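Local coordinates for L-methionine gamma-lyase (PDB 6LXU), which is a pyridoxal 5'-phosphate-dependent enzyme of the Cys/Met metabolism family, built on the fold shared by the aminotransferase clan, at residues Gly312-Phe317 with Leu374-Val379; Thr345-Gln350 with Gly380-Glu385. One frame throughout, in Å; residues are numbered along the deposited sequence. Where two conformers were deposited one is given.

Contact 1. Residues Gly312-Phe317 with Leu374-Val379. With NO3 (nitrate ion), chain C.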
# COMPACT_ATOMS: atom_id res chain seq x y z
N GLY A 312 -10.82 30.71 2.98
CA GLY A 312 -11.18 29.31 2.86
C GLY A 312 -11.73 28.90 1.52
O GLY A 312 -11.93 29.71 0.61
N ALA A 313 -11.96 27.60 1.40
CA ALA A 313 -12.44 27.02 0.16
C ALA A 313 -13.77 26.30 0.33
O ALA A 313 -14.20 25.58 -0.58
CB ALA A 313 -11.37 26.14 -0.43
N MET A 314 -14.42 26.50 1.47
CA MET A 314 -15.80 26.07 1.67
C MET A 314 -16.72 27.24 1.36
O MET A 314 -16.43 28.39 1.72
CB MET A 314 -16.02 25.62 3.10
CG MET A 314 -15.23 24.37 3.46
SD MET A 314 -15.55 22.93 2.44
CE MET A 314 -17.31 22.67 2.67
N ILE A 315 -17.82 26.94 0.68
CA ILE A 315 -18.85 27.96 0.38
C ILE A 315 -20.18 27.30 0.62
O ILE A 315 -20.41 26.19 0.13
CB ILE A 315 -18.82 28.41 -1.10
CG1 ILE A 315 -17.42 28.85 -1.54
CG2 ILE A 315 -19.84 29.53 -1.30
CD1 ILE A 315 -17.28 29.00 -3.04
N SER A 316 -21.09 27.96 1.34
CA SER A 316 -22.48 27.51 1.31
C SER A 316 -23.32 28.60 0.68
O SER A 316 -22.95 29.78 0.68
CB SER A 316 -23.00 27.14 2.68
OG SER A 316 -22.28 26.04 3.18
N PHE A 317 -24.45 28.22 0.12
CA PHE A 317 -25.30 29.22 -0.51
C PHE A 317 -26.73 28.74 -0.50
O PHE A 317 -27.01 27.54 -0.46
CB PHE A 317 -24.81 29.57 -1.93
CG PHE A 317 -24.71 28.40 -2.88
CD1 PHE A 317 -23.56 27.60 -2.92
CD2 PHE A 317 -25.73 28.12 -3.77
CE1 PHE A 317 -23.46 26.55 -3.82
CE2 PHE A 317 -25.64 27.07 -4.67
CZ PHE A 317 -24.50 26.28 -4.69
N LEU A 374 -30.35 25.34 0.95
CA LEU A 374 -28.93 25.42 1.33
C LEU A 374 -28.11 24.34 0.62
O LEU A 374 -28.43 23.16 0.69
CB LEU A 374 -28.77 25.28 2.83
CG LEU A 374 -27.38 25.58 3.40
CD1 LEU A 374 -27.03 27.06 3.29
CD2 LEU A 374 -27.31 25.13 4.85
N VAL A 375 -27.05 24.79 -0.05
CA VAL A 375 -26.09 23.91 -0.74
C VAL A 375 -24.71 24.19 -0.16
O VAL A 375 -24.35 25.35 0.05
CB VAL A 375 -26.14 24.16 -2.26
CG1 VAL A 375 -25.09 23.30 -2.98
CG2 VAL A 375 -27.54 23.88 -2.79
N ARG A 376 -23.97 23.12 0.13
CA ARG A 376 -22.59 23.22 0.63
C ARG A 376 -21.61 22.73 -0.44
O ARG A 376 -21.74 21.61 -0.94
CB ARG A 376 -22.39 22.40 1.90
CG ARG A 376 -21.13 22.82 2.64
CD ARG A 376 -20.78 21.92 3.80
NE ARG A 376 -20.02 20.78 3.33
CZ ARG A 376 -19.20 20.04 4.08
NH1 ARG A 376 -19.05 20.29 5.39
NH2 ARG A 376 -18.54 19.04 3.52
N LEU A 377 -20.66 23.59 -0.79
CA LEU A 377 -19.68 23.31 -1.83
C LEU A 377 -18.27 23.30 -1.24
O LEU A 377 -17.82 24.27 -0.62
CB LEU A 377 -19.80 24.40 -2.89
CG LEU A 377 -18.92 24.27 -4.12
CD1 LEU A 377 -19.34 23.08 -4.96
CD2 LEU A 377 -19.00 25.54 -4.96
N SER A 378 -17.56 22.18 -1.44
CA SER A 378 -16.12 22.08 -1.16
C SER A 378 -15.40 22.30 -2.48
O SER A 378 -15.41 21.42 -3.35
CB SER A 378 -15.79 20.71 -0.59
OG SER A 378 -14.38 20.55 -0.48
N VAL A 379 -14.81 23.47 -2.65
CA VAL A 379 -14.19 23.81 -3.91
C VAL A 379 -12.87 23.03 -4.07
O VAL A 379 -12.01 23.08 -3.19
CB VAL A 379 -13.92 25.32 -3.99
CG1 VAL A 379 -13.15 25.70 -5.25
CG2 VAL A 379 -15.23 26.11 -3.90
N NO3 C . -18.90 16.74 5.87
O1 NO3 C . -17.72 16.90 5.58
O2 NO3 C . -19.33 17.14 6.99
O3 NO3 C . -19.68 16.18 5.05
O HOH W 1 -12.46 22.58 -0.42
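Strands 314-317 and 374-378 run antiparallel, 4.7 Å apart at closest approach of their axes and 165° between chain directions, with I315-L377 and F317-V375 as hydrogen-bonded pairs and M314-S378 and S316-R376 as non-hydrogen-bonded ones. A fifth backbone bond, V379 N to A313 O (3.0 Å), carries the pairing just past the end of strand 374-378. On one face of the sheet, F317 has CG between its backbone N and carbonyl carbon (chi1 57°), which leaves the ring beside V375. V375 CB sits over one ring face in a CH-pi contact, 3.9 Å from the F317 centroid, and V375 CG1 meets F317 CZ at 3.5 Å. L377 CB lies at the ring edge. Farther along, I315 CD1 touches V379 CG2 (3.6 Å), and helix 263-282 packs on this apolar layer through V278 and L281. On the other face the M314 chain is bent twice, laying SD 3.7 Å from S378 CA and CE over a face of the R376 guanidinium, CE to NE 3.4 Å. At the guanidinium edge, R376 NH2 gives a weak bond to nitrate O1 (3.1 Å), while NH1 is bound by N161 OD1. S378 OG is satisfied by G343 N and a water. The two strands thus present an apolar face to helix 263-282 and, on the reverse, an arginine backed by M314.

Contact 2. Residues Thr345-Gln350 with Gly380-Glu385. With NO3 (nitrate ion), chain C.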
# COMPACT_ATOMS: atom_id res chain seq x y z
N THR A 345 -9.12 17.02 -3.75
CA THR A 345 -8.73 17.71 -4.98
C THR A 345 -9.90 17.88 -5.94
O THR A 345 -9.87 18.81 -6.77
CB THR A 345 -7.56 17.02 -5.71
OG1 THR A 345 -7.98 15.80 -6.30
CG2 THR A 345 -6.35 16.79 -4.79
N GLU A 346 -10.89 17.02 -5.85
CA GLU A 346 -12.13 17.09 -6.65
C GLU A 346 -13.15 17.94 -5.92
O GLU A 346 -13.31 17.81 -4.70
CB GLU A 346 -12.78 15.70 -6.84
CG GLU A 346 -11.93 14.66 -7.53
CD GLU A 346 -11.11 13.82 -6.58
OE1 GLU A 346 -11.10 14.10 -5.36
OE2 GLU A 346 -10.49 12.87 -7.09
N THR A 347 -13.91 18.75 -6.66
CA THR A 347 -14.98 19.56 -6.07
C THR A 347 -16.11 18.64 -5.61
O THR A 347 -16.55 17.77 -6.38
CB THR A 347 -15.49 20.59 -7.08
OG1 THR A 347 -14.46 21.55 -7.33
CG2 THR A 347 -16.69 21.34 -6.59
N LEU A 348 -16.56 18.84 -4.38
CA LEU A 348 -17.66 18.05 -3.81
C LEU A 348 -18.81 18.98 -3.46
O LEU A 348 -18.60 20.15 -3.12
CB LEU A 348 -17.21 17.32 -2.54
CG LEU A 348 -15.98 16.43 -2.64
CD1 LEU A 348 -15.69 15.78 -1.31
CD2 LEU A 348 -16.12 15.38 -3.74
N ILE A 349 -20.01 18.44 -3.50
CA ILE A 349 -21.21 19.25 -3.24
C ILE A 349 -22.27 18.40 -2.57
O ILE A 349 -22.38 17.19 -2.83
CB ILE A 349 -21.69 19.90 -4.56
CG1 ILE A 349 -22.69 21.04 -4.31
CG2 ILE A 349 -22.26 18.87 -5.52
CD1 ILE A 349 -23.04 21.80 -5.57
N GLN A 350 -23.05 19.02 -1.68
CA GLN A 350 -24.15 18.36 -1.00
C GLN A 350 -25.29 19.34 -0.77
O GLN A 350 -25.06 20.54 -0.62
CB GLN A 350 -23.68 17.77 0.33
CG GLN A 350 -22.91 18.71 1.23
CD GLN A 350 -22.62 18.07 2.57
OE1 GLN A 350 -23.43 18.15 3.48
NE2 GLN A 350 -21.46 17.42 2.69
N GLY A 380 -12.75 22.33 -5.20
CA GLY A 380 -11.55 21.55 -5.51
C GLY A 380 -10.54 22.33 -6.31
O GLY A 380 -10.50 23.56 -6.29
N LEU A 381 -9.69 21.57 -7.02
CA LEU A 381 -8.52 22.11 -7.73
C LEU A 381 -8.69 22.13 -9.24
O LEU A 381 -7.76 22.47 -9.95
CB LEU A 381 -7.28 21.29 -7.35
CG LEU A 381 -6.98 21.20 -5.86
CD1 LEU A 381 -5.74 20.36 -5.61
CD2 LEU A 381 -6.82 22.57 -5.24
N GLU A 382 -9.87 21.80 -9.74
CA GLU A 382 -10.12 21.85 -11.17
C GLU A 382 -9.96 23.28 -11.68
O GLU A 382 -9.97 24.25 -10.90
CB GLU A 382 -11.53 21.35 -11.51
CG GLU A 382 -11.83 19.93 -11.06
CD GLU A 382 -12.50 19.83 -9.71
OE1 GLU A 382 -12.43 20.81 -8.93
OE2 GLU A 382 -13.12 18.78 -9.43
N ASN A 383 -9.81 23.43 -12.99
CA ASN A 383 -9.76 24.79 -13.54
C ASN A 383 -11.07 25.50 -13.24
O ASN A 383 -12.15 24.95 -13.42
CB ASN A 383 -9.46 24.76 -15.02
CG ASN A 383 -8.08 24.20 -15.27
OD1 ASN A 383 -7.91 22.98 -15.39
ND2 ASN A 383 -7.08 25.07 -15.28
N VAL A 384 -10.95 26.71 -12.71
CA VAL A 384 -12.12 27.39 -12.16
C VAL A 384 -13.19 27.64 -13.23
O VAL A 384 -14.39 27.60 -12.94
CB VAL A 384 -11.73 28.69 -11.43
CG1 VAL A 384 -11.30 29.78 -12.38
CG2 VAL A 384 -12.84 29.16 -10.50
N GLU A 385 -12.76 27.85 -14.47
CA GLU A 385 -13.70 28.07 -15.58
C GLU A 385 -14.59 26.85 -15.75
O GLU A 385 -15.77 26.98 -16.10
CB GLU A 385 -12.98 28.35 -16.90
CG GLU A 385 -12.11 29.60 -16.93
CD GLU A 385 -10.73 29.47 -16.29
OE1 GLU A 385 -10.33 28.35 -15.88
OE2 GLU A 385 -10.03 30.50 -16.21
N NO3 C . -18.90 16.74 5.87
O1 NO3 C . -17.72 16.90 5.58
O2 NO3 C . -19.33 17.14 6.99
O3 NO3 C . -19.68 16.18 5.05
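T347 and E382 meet through two hydrogen bonds, in which one carboxylate takes both the backbone N-H and the hydroxyl of the threonine. T347 N donates to the syn lone pair of E382 OE2 (2.9 Å) in a nearly straight bond, 170° at the hydrogen. T347 OG1, anti to its carbonyl carbon and beside its own N (chi1 -67°), faces the same carboxylate and donates to E382 OE1 at 2.7 Å, meeting it 29° out of the carboxylate plane. The same hydroxyl accepts from G380 N (2.8 Å), so one hydroxyl accepts from the main chain and donates to the acid. A further backbone bond runs from L381 N to T345 O (2.8 Å). G380 fits here because a CB would clash with T347 N and T345 O. Apolar contact is slight: L381 CD1 against T345 CG2 (3.7 Å), with L381 also resting on helix 263-282. Across the subunit boundary, E382 OE2 is hydrogen-bonded to H17 of the second subunit, and, in the conformer given, E346 forms a salt bridge with K261 of that subunit. Hydrogen bonds from an amide and a hydroxyl, with that histidine as a further partner, probably stabilise the buried E382 carboxylate and tie this turn before helix 384-396 to the subunit interface.

Overall arrangement
Contacts 1 and 2 lie side by side, their centres 11 Å apart, and meet where strands 374-378 and 348-350 are neighbours in the same mixed sheet. Probable backbone hydrogen bonds join them: S378 N to L348 O at 2.8 Å and R376 N to Q350 O at 2.9 Å. From contact 1 the chain passes straight into G380-E385, which turns from the sheet toward the second subunit. The nitrate, probably from the crystallisation liquor, touches both: besides its weak bond from R376, it accepts from S341 N and, in the conformer of Q350 given, from Q350 NE2 (3.2 Å to its O3). A313 and M314 touch Y213, which follows the cofactor-bearing K212, so this end of contact 1 probably borders the active site.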